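Local structure of carbonic anhydrase (Geobacillus kaustophilus, 3VNP) at residues T50-R55 with S62-S67. The protein catalyses the reversible hydration of carbon dioxide to hydrogencarbonate as a homotrimeric gamma-class carbonic anhydrase whose active site can hold magnesium or zinc. Numbering follows the deposited sequence.
With MG (magnesium ion), chain E.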
loop_
_atom_site.group_PDB
_atom_site.type_symbol
_atom_site.label_atom_id
_atom_site.label_comp_id
_atom_site.label_asym_id
_atom_site.label_seq_id
_atom_site.Cartn_x
_atom_site.Cartn_y
_atom_site.Cartn_z
ATOM N N THR A 50 17.036 10.591 -7.756
ATOM C CA THR A 50 15.675 10.339 -8.217
ATOM C C THR A 50 15.277 11.530 -9.068
ATOM O O THR A 50 15.296 12.664 -8.597
ATOM C CB THR A 50 14.663 10.222 -7.055
ATOM O OG1 THR A 50 15.063 9.177 -6.166
ATOM C CG2 THR A 50 13.275 9.911 -7.593
ATOM N N VAL A 51 14.921 11.274 -10.319
ATOM C CA VAL A 51 14.520 12.338 -11.226
ATOM C C VAL A 51 13.132 12.048 -11.796
ATOM O O VAL A 51 12.883 10.969 -12.337
ATOM C CB VAL A 51 15.534 12.482 -12.374
ATOM C CG1 VAL A 51 15.198 13.683 -13.229
ATOM C CG2 VAL A 51 16.925 12.628 -11.802
ATOM N N ILE A 52 12.234 13.021 -11.667
ATOM C CA ILE A 52 10.865 12.890 -12.148
ATOM C C ILE A 52 10.563 13.996 -13.150
ATOM O O ILE A 52 10.589 15.172 -12.812
ATOM C CB ILE A 52 9.866 12.974 -10.970
ATOM C CG1 ILE A 52 10.187 11.877 -9.949
ATOM C CG2 ILE A 52 8.439 12.830 -11.481
ATOM C CD1 ILE A 52 9.380 11.958 -8.681
ATOM N N GLY A 53 10.262 13.601 -14.383
ATOM C CA GLY A 53 9.989 14.551 -15.445
ATOM C C GLY A 53 8.841 15.506 -15.216
ATOM O O GLY A 53 8.412 15.725 -14.079
ATOM N N ASN A 54 8.352 16.072 -16.321
ATOM C CA ASN A 54 7.250 17.028 -16.319
ATOM C C ASN A 54 5.944 16.331 -16.695
ATOM O O ASN A 54 5.954 15.302 -17.362
ATOM C CB ASN A 54 7.539 18.156 -17.325
ATOM C CG ASN A 54 8.890 18.823 -17.087
ATOM O OD1 ASN A 54 9.067 19.566 -16.123
ATOM N ND2 ASN A 54 9.850 18.547 -17.957
ATOM N N ARG A 55 4.825 16.899 -16.253
ATOM C CA ARG A 55 3.502 16.361 -16.544
ATOM C C ARG A 55 3.326 14.902 -16.146
ATOM O O ARG A 55 2.536 14.175 -16.752
ATOM C CB ARG A 55 3.194 16.507 -18.027
ATOM C CG ARG A 55 3.541 17.855 -18.592
ATOM C CD ARG A 55 2.973 17.995 -19.980
ATOM N NE ARG A 55 1.573 18.400 -19.947
ATOM C CZ ARG A 55 0.606 17.807 -20.644
ATOM N NH1 ARG A 55 0.892 16.770 -21.426
ATOM N NH2 ARG A 55 -0.643 18.263 -20.571
ATOM N N SER A 62 1.942 5.509 -3.291
ATOM C CA SER A 62 3.059 4.856 -3.958
ATOM C C SER A 62 4.347 5.010 -3.157
ATOM O O SER A 62 4.462 5.875 -2.281
ATOM C CB SER A 62 3.253 5.422 -5.357
ATOM O OG SER A 62 2.112 5.161 -6.146
ATOM N N ILE A 63 5.311 4.151 -3.451
ATOM C CA ILE A 63 6.589 4.210 -2.773
ATOM C C ILE A 63 7.702 4.285 -3.812
ATOM O O ILE A 63 7.833 3.402 -4.668
ATOM C CB ILE A 63 6.836 2.963 -1.896
ATOM C CG1 ILE A 63 5.599 2.650 -1.050
ATOM C CG2 ILE A 63 8.046 3.200 -1.000
ATOM C CD1 ILE A 63 5.163 3.790 -0.144
ATOM N N LEU A 64 8.491 5.351 -3.744
ATOM C CA LEU A 64 9.614 5.527 -4.654
ATOM C C LEU A 64 10.906 5.508 -3.847
ATOM O O LEU A 64 11.076 6.297 -2.918
ATOM C CB LEU A 64 9.480 6.840 -5.434
ATOM C CG LEU A 64 8.629 6.725 -6.713
ATOM C CD1 LEU A 64 7.230 6.219 -6.365
ATOM C CD2 LEU A 64 8.556 8.075 -7.421
ATOM N N HIS A 65 11.799 4.581 -4.182
ATOM C CA HIS A 65 13.077 4.475 -3.492
ATOM C C HIS A 65 14.155 3.954 -4.448
ATOM O O HIS A 65 13.899 3.729 -5.630
ATOM C CB HIS A 65 12.961 3.541 -2.280
ATOM C CG HIS A 65 14.029 3.753 -1.250
ATOM N ND1 HIS A 65 14.513 2.735 -0.457
ATOM C CD2 HIS A 65 14.701 4.867 -0.878
ATOM C CE1 HIS A 65 15.439 3.212 0.355
ATOM N NE2 HIS A 65 15.572 4.503 0.120
ATOM N N GLN A 66 15.364 3.757 -3.936
ATOM C CA GLN A 66 16.445 3.282 -4.781
ATOM C C GLN A 66 17.384 2.321 -4.065
ATOM O O GLN A 66 17.422 2.259 -2.833
ATOM C CB GLN A 66 17.288 4.462 -5.302
ATOM C CG GLN A 66 16.552 5.775 -5.538
ATOM C CD GLN A 66 16.228 6.490 -4.241
ATOM O OE1 GLN A 66 17.051 6.535 -3.330
ATOM N NE2 GLN A 66 15.035 7.064 -4.155
ATOM N N SER A 67 18.121 1.561 -4.870
ATOM C CA SER A 67 19.144 0.645 -4.380
ATOM C C SER A 67 20.441 1.401 -4.753
ATOM O O SER A 67 20.433 2.255 -5.656
ATOM C CB SER A 67 19.052 -0.715 -5.091
ATOM O OG SER A 67 19.140 -0.586 -6.497
HETATM MG MG MG E . 14.324 0.410 -0.535
HETATM O O HOH W 1 15.729 -0.471 1.246
#
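Thr50 and Gln66 meet in the interior of the beta-helix, their side chains crossing at about a right angle. Thr50 OG1 lies 2.9 Å from Gln66 NE2, but the angle is too poor for a hydrogen bond. The amide is held by backbone groups instead: NE2 donates to Arg44 O, and OE1 accepts from Ala48 N, which together fix its rotation. A bend at chi2 (75°) folds the Gln66 chain back so that the amide reaches both. Beside this pair, Ile52 and Leu64 approach tip to tip; Ile52 CD1 lies 4.2 Å from Leu64 CD2. Ile52 CG1 is anti to its own carbonyl carbon (chi1 -58°), and the extended chain beyond carries CD1 inward. Ile43, Ile58, Leu72 and Ile74 pack around these apolar groups. Between the inward-pointing Leu64 and Gln66, His65 turns away from strand 49-52 and binds magnesium through ND1 at 2.3 Å; Asp46 OD2 accepts from NE2, which probably helps to orient the ring. His87, His82 of a neighbouring subunit and a water at 2.4 Å from the magnesium are further ligands. Strands 49-52 and 63-65 belong to different sheets of the hexapeptide-repeat left-handed beta-helix; His65 points out of its interior to the intersubunit metal site typical of gamma-carbonic anhydrases.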